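Local coordinates for PrgA (PDB 6Z9K), which provides surface exclusion on the Enterococcus faecalis cell wall, protecting the cell against unwanted conjugation, the part described here being its metal-binding CAP domain, at residues A[38-43]-A[172-177]; A[20-26]-A[34-39]; A[166-171]-A[211-215]. One frame throughout, in Å; residues are numbered along the deposited sequence.

Contact 1: A[38-43]-A[172-177]; sequences LEKTAL and VNMLFD
Residues 38-43 are helical throughout and pack against 172-176, the last helical residues before Asp177 leaves the helix at phi/psi -143/39. The two short axes run nearly antiparallel, at 159°, and come within 10.0 Å; Glu39 and Phe176 stand opposite one another, with CA atoms 5.2 Å apart. The main bump is the Ala42 methyl, resting on the flat face of the Phe176 ring (chi1 -49°, chi2 -57°). Ala42 CB lies 3.6 Å from the ring centroid and 19° off the normal, a CH-pi contact, and 3.4 Å from Phe176 CG. Leu38 CD2 lies 4.4 Å from Phe176 CD1. Leu43 (m, t) wedges its end among four residues: its CD2 lies 4.0 Å from Val172 CG1, 3.9 Å from Asn173 OD1 and 4.3 Å from Phe176 CB, its CD1 4.0 Å from Asp177 CG. Glu39 CG presses to 3.1 Å from Phe176 O, a carbonyl buried here without a partner. Beside the apolar patch Glu39 OE1 and Asp177 OD1, like charges 4.2 Å apart, are bridged by two waters, each donating to both at 2.7 to 2.9 Å. Asp177 OD2 also forms a salt bridge with Arg180, and Glu39 OE2 is held by Tyr26 and Tyr183. This near-antiparallel helix-helix packing, an alanine methyl on a phenylalanine face, joins helix 32-45 to the C-terminal end of helix 160-176, with Phe22 edge-to-face on Phe176.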
ATOM      1  N   LEU A  38       9.456 -11.542  16.759  1.00 20.47           N
ATOM      2  CA  LEU A  38       9.300 -10.276  16.007  1.00 19.05           C
ATOM      3  C   LEU A  38       7.862 -10.148  15.519  1.00 19.61           C
ATOM      4  O   LEU A  38       7.272  -9.028  15.649  1.00 18.15           O
ATOM      5  CB  LEU A  38      10.277 -10.199  14.838  1.00 18.63           C
ATOM      6  CG  LEU A  38      10.237  -8.929  13.981  1.00 18.81           C
ATOM      7  CD1 LEU A  38      11.588  -8.675  13.342  1.00 19.90           C
ATOM      8  CD2 LEU A  38       9.190  -9.027  12.875  1.00 18.36           C
ATOM      9  N   GLU A  39       7.354 -11.210  14.895  1.00 19.64           N
ATOM     10  CA  GLU A  39       6.017 -11.124  14.275  1.00 19.73           C
ATOM     11  C   GLU A  39       4.966 -11.008  15.381  1.00 20.80           C
ATOM     12  O   GLU A  39       4.034 -10.175  15.245  1.00 20.16           O
ATOM     13  CB  GLU A  39       5.811 -12.292  13.329  1.00 20.41           C
ATOM     14  CG  GLU A  39       6.776 -12.277  12.180  1.00 20.07           C
ATOM     15  CD  GLU A  39       6.474 -13.238  11.056  1.00 22.38           C
ATOM     16  OE1 GLU A  39       5.668 -14.186  11.298  1.00 23.71           O
ATOM     17  OE2 GLU A  39       7.097 -13.085  10.014  1.00 22.27           O
ATOM     18  N   LYS A  40       5.108 -11.752  16.466  1.00 21.33           N
ATOM     19  CA  LYS A  40       4.101 -11.695  17.547  1.00 24.47           C
ATOM     20  C   LYS A  40       4.099 -10.288  18.166  1.00 23.88           C
ATOM     21  O   LYS A  40       2.991  -9.685  18.352  1.00 24.35           O
ATOM     22  CB  LYS A  40       4.375 -12.765  18.586  1.00 27.60           C
ATOM     23  CG  LYS A  40       3.396 -12.778  19.742  1.00 29.49           C
ATOM     24  CD  LYS A  40       3.816 -13.772  20.788  1.00 33.92           C
ATOM     25  CE  LYS A  40       2.927 -13.745  22.018  1.00 36.01           C
ATOM     26  NZ  LYS A  40       1.863 -14.763  21.833  1.00 40.10           N
ATOM     27  N   THR A  41       5.281  -9.730  18.383  1.00 24.05           N
ATOM     28  CA  THR A  41       5.465  -8.385  18.987  1.00 24.22           C
ATOM     29  C   THR A  41       4.824  -7.366  18.026  1.00 22.69           C
ATOM     30  O   THR A  41       4.048  -6.478  18.429  1.00 21.71           O
ATOM     31  CB  THR A  41       6.953  -8.048  19.167  1.00 26.41           C
ATOM     32  OG1 THR A  41       7.457  -8.977  20.127  1.00 31.95           O
ATOM     33  CG2 THR A  41       7.198  -6.634  19.640  1.00 28.32           C
ATOM     34  N   ALA A  42       5.233  -7.400  16.776  1.00 21.07           N
ATOM     35  CA  ALA A  42       4.829  -6.368  15.819  1.00 19.83           C
ATOM     36  C   ALA A  42       3.308  -6.421  15.605  1.00 19.34           C
ATOM     37  O   ALA A  42       2.697  -5.359  15.447  1.00 19.44           O
ATOM     38  CB  ALA A  42       5.524  -6.573  14.520  1.00 19.72           C
ATOM     39  N   LEU A  43       2.709  -7.603  15.501  1.00 20.69           N
ATOM     40  CA  LEU A  43       1.228  -7.662  15.280  1.00 21.61           C
ATOM     41  C   LEU A  43       0.485  -7.119  16.509  1.00 23.48           C
ATOM     42  O   LEU A  43      -0.468  -6.332  16.348  1.00 23.49           O
ATOM     43  CB  LEU A  43       0.814  -9.095  14.972  1.00 22.58           C
ATOM     44  CG  LEU A  43       1.267  -9.611  13.607  1.00 22.07           C
ATOM     45  CD1 LEU A  43       1.073 -11.106  13.496  1.00 23.43           C
ATOM     46  CD2 LEU A  43       0.548  -8.909  12.464  1.00 21.84           C
ATOM     47  N   VAL A 172       0.424  -3.770   7.640  1.00 15.95           N
ATOM     48  CA  VAL A 172       0.910  -4.443   8.880  1.00 16.54           C
ATOM     49  C   VAL A 172       1.058  -5.921   8.561  1.00 17.09           C
ATOM     50  O   VAL A 172       2.065  -6.529   8.950  1.00 17.39           O
ATOM     51  CB  VAL A 172      -0.023  -4.160  10.060  1.00 17.49           C
ATOM     52  CG1 VAL A 172       0.158  -5.084  11.219  1.00 17.54           C
ATOM     53  CG2 VAL A 172       0.089  -2.705  10.492  1.00 17.42           C
ATOM     54  N   ASN A 173       0.071  -6.481   7.895  1.00 17.20           N
ATOM     55  CA  ASN A 173       0.067  -7.933   7.611  1.00 18.77           C
ATOM     56  C   ASN A 173       1.163  -8.281   6.613  1.00 16.74           C
ATOM     57  O   ASN A 173       1.761  -9.388   6.783  1.00 18.32           O
ATOM     58  CB  ASN A 173      -1.316  -8.378   7.130  1.00 19.14           C
ATOM     59  CG  ASN A 173      -2.306  -8.511   8.264  1.00 20.93           C
ATOM     60  OD1 ASN A 173      -1.950  -8.505   9.452  1.00 21.45           O
ATOM     61  ND2 ASN A 173      -3.572  -8.636   7.864  1.00 22.21           N
ATOM     62  N   MET A 174       1.446  -7.416   5.662  1.00 16.04           N
ATOM     63  CA  MET A 174       2.480  -7.683   4.668  1.00 16.30           C
ATOM     64  C   MET A 174       3.869  -7.496   5.286  1.00 17.37           C
ATOM     65  O   MET A 174       4.754  -8.252   4.939  1.00 17.52           O
ATOM     66  CB  MET A 174       2.308  -6.802   3.448  1.00 17.23           C
ATOM     67  CG  MET A 174       1.113  -7.246   2.624  1.00 18.11           C
ATOM     68  SD  MET A 174       0.867  -6.148   1.191  1.00 20.99           S
ATOM     69  CE  MET A 174      -0.368  -7.097   0.312  1.00 21.20           C
ATOM     70  N   LEU A 175       4.038  -6.519   6.177  1.00 17.37           N
ATOM     71  CA  LEU A 175       5.373  -6.295   6.798  1.00 17.60           C
ATOM     72  C   LEU A 175       5.659  -7.340   7.881  1.00 18.43           C
ATOM     73  O   LEU A 175       6.850  -7.635   8.063  1.00 18.45           O
ATOM     74  CB  LEU A 175       5.408  -4.895   7.398  1.00 17.70           C
ATOM     75  CG  LEU A 175       5.297  -3.776   6.392  1.00 17.83           C
ATOM     76  CD1 LEU A 175       5.111  -2.444   7.105  1.00 18.80           C
ATOM     77  CD2 LEU A 175       6.514  -3.694   5.517  1.00 19.39           C
ATOM     78  N   PHE A 176       4.675  -7.834   8.624  1.00 17.88           N
ATOM     79  CA  PHE A 176       4.947  -8.629   9.848  1.00 18.89           C
ATOM     80  C   PHE A 176       4.293 -10.006   9.871  1.00 19.87           C
ATOM     81  O   PHE A 176       4.504 -10.710  10.861  1.00 21.09           O
ATOM     82  CB  PHE A 176       4.537  -7.851  11.100  1.00 18.16           C
ATOM     83  CG  PHE A 176       5.051  -6.454  11.147  1.00 18.90           C
ATOM     84  CD1 PHE A 176       6.419  -6.183  11.066  1.00 18.39           C
ATOM     85  CD2 PHE A 176       4.184  -5.410  11.387  1.00 18.90           C
ATOM     86  CE1 PHE A 176       6.877  -4.878  11.122  1.00 19.12           C
ATOM     87  CE2 PHE A 176       4.650  -4.116  11.432  1.00 19.39           C
ATOM     88  CZ  PHE A 176       5.993  -3.840  11.325  1.00 19.29           C
ATOM     89  N   ASP A 177       3.485 -10.378   8.865  1.00 19.45           N
ATOM     90  CA  ASP A 177       2.775 -11.671   8.934  1.00 21.23           C
ATOM     91  C   ASP A 177       2.732 -12.287   7.552  1.00 20.39           C
ATOM     92  O   ASP A 177       1.712 -12.897   7.223  1.00 22.51           O
ATOM     93  CB  ASP A 177       1.396 -11.507   9.557  1.00 23.42           C
ATOM     94  CG  ASP A 177       0.796 -12.827   9.950  1.00 25.07           C
ATOM     95  OD1 ASP A 177       1.586 -13.771  10.197  1.00 25.70           O
ATOM     96  OD2 ASP A 177      -0.436 -12.882  10.003  1.00 28.05           O
TER
HETATM   97  O   HOH W   1       4.088 -14.876   9.099  1.00 23.48           O
HETATM   98  O   HOH W   2       3.053 -14.342  12.441  1.00 35.67           O

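Contact 2: A[20-26]-A[34-39]; sequences PKFSADY and EIATLE
The irregular segment 20-26 lies along helical residues 34-39, with CA distances of 7.0 Å for Pro20 to Leu38 and 7.2 Å for Tyr26 to Ile35. Pro20 O is 3.8 Å from Leu38 CD1. Lys21, with positive phi (73/15), extends its side chain (m, t, t, t) to Glu34, forming a salt bridge from NZ to OE2 at 2.8 Å. Phe22 (chi1 t) returns to extended angles and sets its ring edge against Leu38, CD1 to CD2 4.4 Å. Tyr26 (chi1 p, 76°) turns its ring face to Leu38 CD2, a CH-pi contact 3.9 Å from the centroid, while Tyr26 CE1 meets Ile35 CG2 at 4.1 Å and Tyr26 OH donates to Glu39 OE2 at 2.6 Å. Leu38 (t, t) thus places CD2 over the Tyr26 face and at the Phe22 edge, in a loop folded back on the helix it leads into. The loop leads through helix 26-29 into helix 32-45, and helix 184-189 touches Phe22 and Tyr26 through Leu186.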
ATOM      1  N   PRO A  20      11.832  -4.422  17.487  1.00 18.13           N
ATOM      2  CA  PRO A  20      13.273  -4.638  17.458  1.00 18.89           C
ATOM      3  C   PRO A  20      13.672  -5.720  16.466  1.00 18.23           C
ATOM      4  O   PRO A  20      12.899  -6.670  16.250  1.00 18.16           O
ATOM      5  CB  PRO A  20      13.604  -5.078  18.898  1.00 19.08           C
ATOM      6  CG  PRO A  20      12.438  -4.601  19.726  1.00 18.81           C
ATOM      7  CD  PRO A  20      11.241  -4.735  18.790  1.00 18.20           C
ATOM      8  N   LYS A  21      14.819  -5.528  15.822  1.00 18.03           N
ATOM      9  CA  LYS A  21      15.429  -6.465  14.856  1.00 18.82           C
ATOM     10  C   LYS A  21      14.691  -6.478  13.537  1.00 18.08           C
ATOM     11  O   LYS A  21      15.060  -7.250  12.669  1.00 18.06           O
ATOM     12  CB  LYS A  21      15.516  -7.894  15.399  1.00 19.27           C
ATOM     13  CG  LYS A  21      16.192  -7.966  16.743  1.00 20.14           C
ATOM     14  CD  LYS A  21      16.435  -9.391  17.114  1.00 20.83           C
ATOM     15  CE  LYS A  21      16.772  -9.525  18.562  1.00 21.57           C
ATOM     16  NZ  LYS A  21      16.975 -10.933  18.970  1.00 21.87           N
ATOM     17  N   PHE A  22      13.835  -5.504  13.272  1.00 17.25           N
ATOM     18  CA  PHE A  22      13.187  -5.414  11.951  1.00 17.56           C
ATOM     19  C   PHE A  22      14.197  -5.045  10.869  1.00 18.27           C
ATOM     20  O   PHE A  22      15.112  -4.257  11.118  1.00 18.64           O
ATOM     21  CB  PHE A  22      12.028  -4.422  11.988  1.00 17.03           C
ATOM     22  CG  PHE A  22      11.171  -4.481  10.737  1.00 16.71           C
ATOM     23  CD1 PHE A  22      10.428  -5.614  10.438  1.00 16.75           C
ATOM     24  CD2 PHE A  22      11.099  -3.417   9.854  1.00 17.93           C
ATOM     25  CE1 PHE A  22       9.607  -5.659   9.316  1.00 17.25           C
ATOM     26  CE2 PHE A  22      10.340  -3.500   8.693  1.00 17.16           C
ATOM     27  CZ  PHE A  22       9.566  -4.598   8.463  1.00 16.85           C
ATOM     28  N   SER A  23      14.042  -5.650   9.690  1.00 17.95           N
ATOM     29  CA  SER A  23      14.826  -5.335   8.477  1.00 18.64           C
ATOM     30  C   SER A  23      14.039  -5.831   7.279  1.00 18.58           C
ATOM     31  O   SER A  23      13.063  -6.567   7.492  1.00 20.40           O
ATOM     32  CB  SER A  23      16.189  -5.969   8.507  1.00 19.67           C
ATOM     33  OG  SER A  23      16.070  -7.371   8.378  1.00 21.31           O
ATOM     34  N   ALA A  24      14.417  -5.381   6.094  1.00 20.01           N
ATOM     35  CA  ALA A  24      13.704  -5.729   4.856  1.00 20.21           C
ATOM     36  C   ALA A  24      13.871  -7.231   4.568  1.00 22.60           C
ATOM     37  O   ALA A  24      13.073  -7.751   3.787  1.00 23.77           O
ATOM     38  CB  ALA A  24      14.225  -4.869   3.735  1.00 20.95           C
ATOM     39  N   ASP A  25      14.781  -7.909   5.264  1.00 23.48           N
ATOM     40  CA  ASP A  25      15.072  -9.339   4.977  1.00 25.33           C
ATOM     41  C   ASP A  25      15.134 -10.100   6.294  1.00 23.48           C
ATOM     42  O   ASP A  25      15.909 -11.080   6.400  1.00 23.97           O
ATOM     43  CB  ASP A  25      16.350  -9.460   4.141  1.00 27.96           C
ATOM     44  CG  ASP A  25      17.569  -8.807   4.732  1.00 32.06           C
ATOM     45  OD1 ASP A  25      17.405  -8.135   5.763  1.00 34.12           O
ATOM     46  OD2 ASP A  25      18.701  -9.030   4.186  1.00 38.74           O
ATOM     47  N   TYR A  26      14.319  -9.721   7.271  1.00 20.64           N
ATOM     48  CA  TYR A  26      14.385 -10.347   8.614  1.00 20.11           C
ATOM     49  C   TYR A  26      14.135 -11.866   8.493  1.00 20.74           C
ATOM     50  O   TYR A  26      14.577 -12.635   9.373  1.00 19.77           O
ATOM     51  CB  TYR A  26      13.432  -9.661   9.592  1.00 19.75           C
ATOM     52  CG  TYR A  26      11.956  -9.977   9.458  1.00 19.18           C
ATOM     53  CD1 TYR A  26      11.419 -11.159   9.960  1.00 19.10           C
ATOM     54  CD2 TYR A  26      11.094  -9.035   8.933  1.00 18.26           C
ATOM     55  CE1 TYR A  26      10.065 -11.432   9.865  1.00 20.45           C
ATOM     56  CE2 TYR A  26       9.733  -9.308   8.816  1.00 18.57           C
ATOM     57  CZ  TYR A  26       9.221 -10.498   9.304  1.00 19.09           C
ATOM     58  OH  TYR A  26       7.869 -10.750   9.243  1.00 20.26           O
ATOM     59  N   GLU A  34      13.575 -15.937  16.765  1.00 23.12           N
ATOM     60  CA  GLU A  34      13.545 -14.447  16.663  1.00 22.06           C
ATOM     61  C   GLU A  34      12.446 -14.011  15.684  1.00 21.24           C
ATOM     62  O   GLU A  34      11.835 -12.951  15.901  1.00 22.26           O
ATOM     63  CB  GLU A  34      14.844 -13.903  16.087  1.00 22.19           C
ATOM     64  CG  GLU A  34      15.988 -14.012  17.054  1.00 23.67           C
ATOM     65  CD  GLU A  34      17.322 -13.606  16.438  1.00 25.24           C
ATOM     66  OE1 GLU A  34      17.733 -14.226  15.439  1.00 26.11           O
ATOM     67  OE2 GLU A  34      17.949 -12.619  16.955  1.00 26.98           O
ATOM     68  N   ILE A  35      12.255 -14.726  14.581  1.00 21.58           N
ATOM     69  CA  ILE A  35      11.153 -14.393  13.621  1.00 21.29           C
ATOM     70  C   ILE A  35       9.815 -14.476  14.362  1.00 21.85           C
ATOM     71  O   ILE A  35       8.998 -13.541  14.232  1.00 21.51           O
ATOM     72  CB  ILE A  35      11.176 -15.309  12.391  1.00 21.11           C
ATOM     73  CG1 ILE A  35      12.405 -15.016  11.525  1.00 21.18           C
ATOM     74  CG2 ILE A  35       9.865 -15.147  11.585  1.00 20.46           C
ATOM     75  CD1 ILE A  35      12.734 -16.041  10.538  1.00 22.71           C
ATOM     76  N   ALA A  36       9.562 -15.554  15.086  1.00 22.60           N
ATOM     77  CA  ALA A  36       8.284 -15.768  15.786  1.00 23.81           C
ATOM     78  C   ALA A  36       8.064 -14.590  16.734  1.00 23.79           C
ATOM     79  O   ALA A  36       6.931 -14.060  16.830  1.00 24.40           O
ATOM     80  CB  ALA A  36       8.262 -17.102  16.486  1.00 25.10           C
ATOM     81  N   THR A  37       9.104 -14.232  17.492  1.00 22.37           N
ATOM     82  CA  THR A  37       9.036 -13.170  18.524  1.00 21.78           C
ATOM     83  C   THR A  37       8.757 -11.835  17.847  1.00 20.91           C
ATOM     84  O   THR A  37       7.880 -11.104  18.303  1.00 21.45           O
ATOM     85  CB  THR A  37      10.348 -13.121  19.327  1.00 22.12           C
ATOM     86  OG1 THR A  37      10.440 -14.313  20.117  1.00 23.71           O
ATOM     87  CG2 THR A  37      10.426 -11.918  20.224  1.00 22.32           C
ATOM     88  N   LEU A  38       9.456 -11.542  16.759  1.00 20.47           N
ATOM     89  CA  LEU A  38       9.300 -10.276  16.007  1.00 19.05           C
ATOM     90  C   LEU A  38       7.862 -10.148  15.519  1.00 19.61           C
ATOM     91  O   LEU A  38       7.272  -9.028  15.649  1.00 18.15           O
ATOM     92  CB  LEU A  38      10.277 -10.199  14.838  1.00 18.63           C
ATOM     93  CG  LEU A  38      10.237  -8.929  13.981  1.00 18.81           C
ATOM     94  CD1 LEU A  38      11.588  -8.675  13.342  1.00 19.90           C
ATOM     95  CD2 LEU A  38       9.190  -9.027  12.875  1.00 18.36           C
ATOM     96  N   GLU A  39       7.354 -11.210  14.895  1.00 19.64           N
ATOM     97  CA  GLU A  39       6.017 -11.124  14.275  1.00 19.73           C
ATOM     98  C   GLU A  39       4.966 -11.008  15.381  1.00 20.80           C
ATOM     99  O   GLU A  39       4.034 -10.175  15.245  1.00 20.16           O
ATOM    100  CB  GLU A  39       5.811 -12.292  13.329  1.00 20.41           C
ATOM    101  CG  GLU A  39       6.776 -12.277  12.180  1.00 20.07           C
ATOM    102  CD  GLU A  39       6.474 -13.238  11.056  1.00 22.38           C
ATOM    103  OE1 GLU A  39       5.668 -14.186  11.298  1.00 23.71           O
ATOM    104  OE2 GLU A  39       7.097 -13.085  10.014  1.00 22.27           O
TER

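Contact 3: A[166-171]-A[211-215]; sequences SIRKML and KIHII
Met170 (chi1 t, chi2 t) reaches from helical residues 166-171 over the strand 211-215, its SD 4.0 Å from Ile214 CD1. This is one helix-on-sheet layer of the alpha-beta-alpha sandwich of the CAP family: helix 160-176 lies on one face of the antiparallel sheet and helix 100-112 on the other, and strand 211-217 is the middle of three, between 144-148 and 196-202. The short axes are 10.4 Å apart and cross at -62°, with Ile167 and Ile212 nearest in register at a CA distance of 7.6 Å. The strand has extended angles, from -121/153 at Lys211 to -98/112 at Ile214, so Ile212 and Ile214 (both m, t) point toward the helix while Lys211 and His213 point away. On that far face His213 hydrogen-bonds Glu144 and Ser202 and touches helix 100-112. Ile212 CD1 lies 4.1 Å from Ser166 CB, whose hydroxyl is hydrogen-bonded to Thr162 O. No hydrogen bond crosses between the segments, and all six touching residues are buried. The bound magnesium, sited by Leu146 and His185, is about 8 Å from the Met170 side chain. Ile167 (m, t) also touches helix 70-90, and its CG1 stands 4.0 Å from Ile212 CD1, while Leu171 CD2 closes to 3.8 Å from Ile214 CD1.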
ATOM      1  N   SER A 166      -8.337  -0.406   6.550  1.00 18.31           N
ATOM      2  CA  SER A 166      -8.003  -1.626   5.781  1.00 17.68           C
ATOM      3  C   SER A 166      -6.580  -1.530   5.233  1.00 16.87           C
ATOM      4  O   SER A 166      -5.849  -2.521   5.221  1.00 16.30           O
ATOM      5  CB  SER A 166      -9.014  -1.759   4.663  1.00 18.63           C
ATOM      6  OG  SER A 166     -10.329  -2.017   5.186  1.00 21.05           O
ATOM      7  N   ILE A 167      -6.233  -0.375   4.696  1.00 16.19           N
ATOM      8  CA  ILE A 167      -4.887  -0.180   4.108  1.00 15.75           C
ATOM      9  C   ILE A 167      -3.836  -0.346   5.192  1.00 14.88           C
ATOM     10  O   ILE A 167      -2.814  -1.044   4.943  1.00 14.99           O
ATOM     11  CB  ILE A 167      -4.793   1.147   3.342  1.00 15.48           C
ATOM     12  CG1 ILE A 167      -5.621   1.078   2.061  1.00 15.98           C
ATOM     13  CG2 ILE A 167      -3.330   1.493   3.121  1.00 15.66           C
ATOM     14  CD1 ILE A 167      -5.843   2.405   1.430  1.00 16.69           C
ATOM     15  N   ARG A 168      -4.028   0.247   6.361  1.00 15.46           N
ATOM     16  CA  ARG A 168      -2.971   0.096   7.378  1.00 15.44           C
ATOM     17  C   ARG A 168      -2.889  -1.381   7.784  1.00 15.78           C
ATOM     18  O   ARG A 168      -1.784  -1.859   7.993  1.00 16.30           O
ATOM     19  CB  ARG A 168      -3.242   0.996   8.575  1.00 17.11           C
ATOM     20  CG  ARG A 168      -2.075   0.988   9.556  1.00 16.68           C
ATOM     21  CD  ARG A 168      -2.454   1.773  10.809  1.00 17.58           C
ATOM     22  NE  ARG A 168      -1.338   1.910  11.738  1.00 17.98           N
ATOM     23  CZ  ARG A 168      -1.015   1.062  12.707  1.00 18.15           C
ATOM     24  NH1 ARG A 168      -1.714  -0.010  12.945  1.00 18.36           N
ATOM     25  NH2 ARG A 168       0.018   1.320  13.496  1.00 19.31           N
ATOM     26  N   LYS A 169      -3.998  -2.078   7.956  1.00 16.38           N
ATOM     27  CA  LYS A 169      -4.026  -3.497   8.387  1.00 18.38           C
ATOM     28  C   LYS A 169      -3.308  -4.315   7.317  1.00 17.97           C
ATOM     29  O   LYS A 169      -2.521  -5.202   7.650  1.00 17.91           O
ATOM     30  CB  LYS A 169      -5.467  -3.998   8.591  1.00 20.78           C
ATOM     31  CG  LYS A 169      -5.516  -5.384   9.210  1.00 23.44           C
ATOM     32  CD  LYS A 169      -6.919  -5.769   9.583  1.00 27.56           C
ATOM     33  CE  LYS A 169      -7.073  -7.267   9.762  1.00 32.09           C
ATOM     34  NZ  LYS A 169      -8.517  -7.676   9.757  1.00 34.62           N
ATOM     35  N   MET A 170      -3.593  -4.033   6.047  1.00 17.58           N
ATOM     36  CA  MET A 170      -2.907  -4.713   4.924  1.00 17.83           C
ATOM     37  C   MET A 170      -1.397  -4.502   4.994  1.00 17.47           C
ATOM     38  O   MET A 170      -0.643  -5.480   4.873  1.00 16.07           O
ATOM     39  CB  MET A 170      -3.476  -4.219   3.584  1.00 19.20           C
ATOM     40  CG  MET A 170      -2.766  -4.787   2.404  1.00 21.08           C
ATOM     41  SD  MET A 170      -3.357  -3.989   0.898  1.00 23.14           S
ATOM     42  CE  MET A 170      -4.645  -2.973   1.586  1.00 30.76           C
ATOM     43  N   LEU A 171      -0.926  -3.283   5.219  1.00 16.27           N
ATOM     44  CA  LEU A 171       0.535  -3.064   5.298  1.00 15.79           C
ATOM     45  C   LEU A 171       1.104  -3.804   6.498  1.00 15.65           C
ATOM     46  O   LEU A 171       2.184  -4.358   6.368  1.00 15.09           O
ATOM     47  CB  LEU A 171       0.831  -1.559   5.381  1.00 16.27           C
ATOM     48  CG  LEU A 171       0.526  -0.752   4.115  1.00 16.77           C
ATOM     49  CD1 LEU A 171       0.671   0.744   4.368  1.00 17.53           C
ATOM     50  CD2 LEU A 171       1.393  -1.213   2.953  1.00 16.70           C
ATOM     51  N   LYS A 211     -10.926  -5.338  -3.650  1.00 20.02           N
ATOM     52  CA  LYS A 211      -9.464  -5.420  -3.604  1.00 20.05           C
ATOM     53  C   LYS A 211      -8.833  -4.065  -3.396  1.00 18.16           C
ATOM     54  O   LYS A 211      -9.417  -3.031  -3.769  1.00 18.98           O
ATOM     55  CB  LYS A 211      -8.953  -5.893  -4.960  1.00 20.33           C
ATOM     56  CG  LYS A 211      -9.350  -7.316  -5.299  1.00 21.04           C
ATOM     57  CD  LYS A 211      -9.035  -7.558  -6.773  1.00 21.59           C
ATOM     58  CE  LYS A 211      -9.592  -8.854  -7.238  1.00 23.12           C
ATOM     59  NZ  LYS A 211      -9.394  -9.034  -8.691  1.00 21.29           N
ATOM     60  N   ILE A 212      -7.651  -4.156  -2.798  1.00 17.13           N
ATOM     61  CA  ILE A 212      -6.708  -3.014  -2.739  1.00 16.69           C
ATOM     62  C   ILE A 212      -5.493  -3.397  -3.562  1.00 15.50           C
ATOM     63  O   ILE A 212      -4.838  -4.404  -3.257  1.00 16.06           O
ATOM     64  CB  ILE A 212      -6.297  -2.737  -1.293  1.00 17.86           C
ATOM     65  CG1 ILE A 212      -7.524  -2.526  -0.395  1.00 20.05           C
ATOM     66  CG2 ILE A 212      -5.300  -1.563  -1.303  1.00 18.41           C
ATOM     67  CD1 ILE A 212      -7.216  -2.519   1.105  1.00 19.86           C
ATOM     68  N   HIS A 213      -5.149  -2.567  -4.536  1.00 14.84           N
ATOM     69  CA  HIS A 213      -3.978  -2.773  -5.419  1.00 14.69           C
ATOM     70  C   HIS A 213      -2.912  -1.734  -5.045  1.00 14.11           C
ATOM     71  O   HIS A 213      -3.142  -0.549  -5.277  1.00 15.64           O
ATOM     72  CB  HIS A 213      -4.364  -2.587  -6.911  1.00 14.18           C
ATOM     73  CG  HIS A 213      -5.526  -3.399  -7.405  1.00 15.02           C
ATOM     74  ND1 HIS A 213      -5.358  -4.515  -8.217  1.00 14.84           N
ATOM     75  CD2 HIS A 213      -6.867  -3.232  -7.285  1.00 14.87           C
ATOM     76  CE1 HIS A 213      -6.556  -5.022  -8.512  1.00 14.64           C
ATOM     77  NE2 HIS A 213      -7.490  -4.252  -7.961  1.00 15.99           N
ATOM     78  N   ILE A 214      -1.806  -2.189  -4.474  1.00 14.65           N
ATOM     79  CA  ILE A 214      -0.642  -1.313  -4.231  1.00 15.24           C
ATOM     80  C   ILE A 214       0.350  -1.550  -5.367  1.00 13.93           C
ATOM     81  O   ILE A 214       0.887  -2.624  -5.506  1.00 14.09           O
ATOM     82  CB  ILE A 214      -0.045  -1.561  -2.831  1.00 16.14           C
ATOM     83  CG1 ILE A 214      -1.074  -1.256  -1.736  1.00 17.73           C
ATOM     84  CG2 ILE A 214       1.241  -0.726  -2.693  1.00 16.98           C
ATOM     85  CD1 ILE A 214      -0.543  -1.380  -0.289  1.00 18.91           C
ATOM     86  N   ILE A 215       0.511  -0.529  -6.203  1.00 14.22           N
ATOM     87  CA  ILE A 215       1.347  -0.539  -7.425  1.00 13.73           C
ATOM     88  C   ILE A 215       2.614   0.286  -7.147  1.00 14.09           C
ATOM     89  O   ILE A 215       2.499   1.431  -6.739  1.00 14.30           O
ATOM     90  CB  ILE A 215       0.539  -0.041  -8.632  1.00 14.24           C
ATOM     91  CG1 ILE A 215      -0.796  -0.801  -8.781  1.00 15.19           C
ATOM     92  CG2 ILE A 215       1.438  -0.139  -9.849  1.00 16.12           C
ATOM     93  CD1 ILE A 215      -0.683  -2.273  -8.770  1.00 15.67           C
TER

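Overall arrangement
Contact 3 belongs to the domain core, its centre about 5 Å from that of the chain, whereas contacts 1 and 2 are partly buried, with centres about 15 and 20 Å out. Helix 160-176 connects contacts 3 and 1: its middle turns cover the sheet and its final turns receive helix 32-45. That second helix in turn serves contacts 1 and 2, which share Leu38 and Glu39 and touch directly, Phe176 CE1 lying 3.4 Å from Phe22 CE1. The chemistry differs accordingly. Between its segments the buried contact 3 is wholly apolar, while aromatic packing beside bridging waters makes contact 1, and contact 2 adds a salt bridge and a tyrosine-glutamate hydrogen bond.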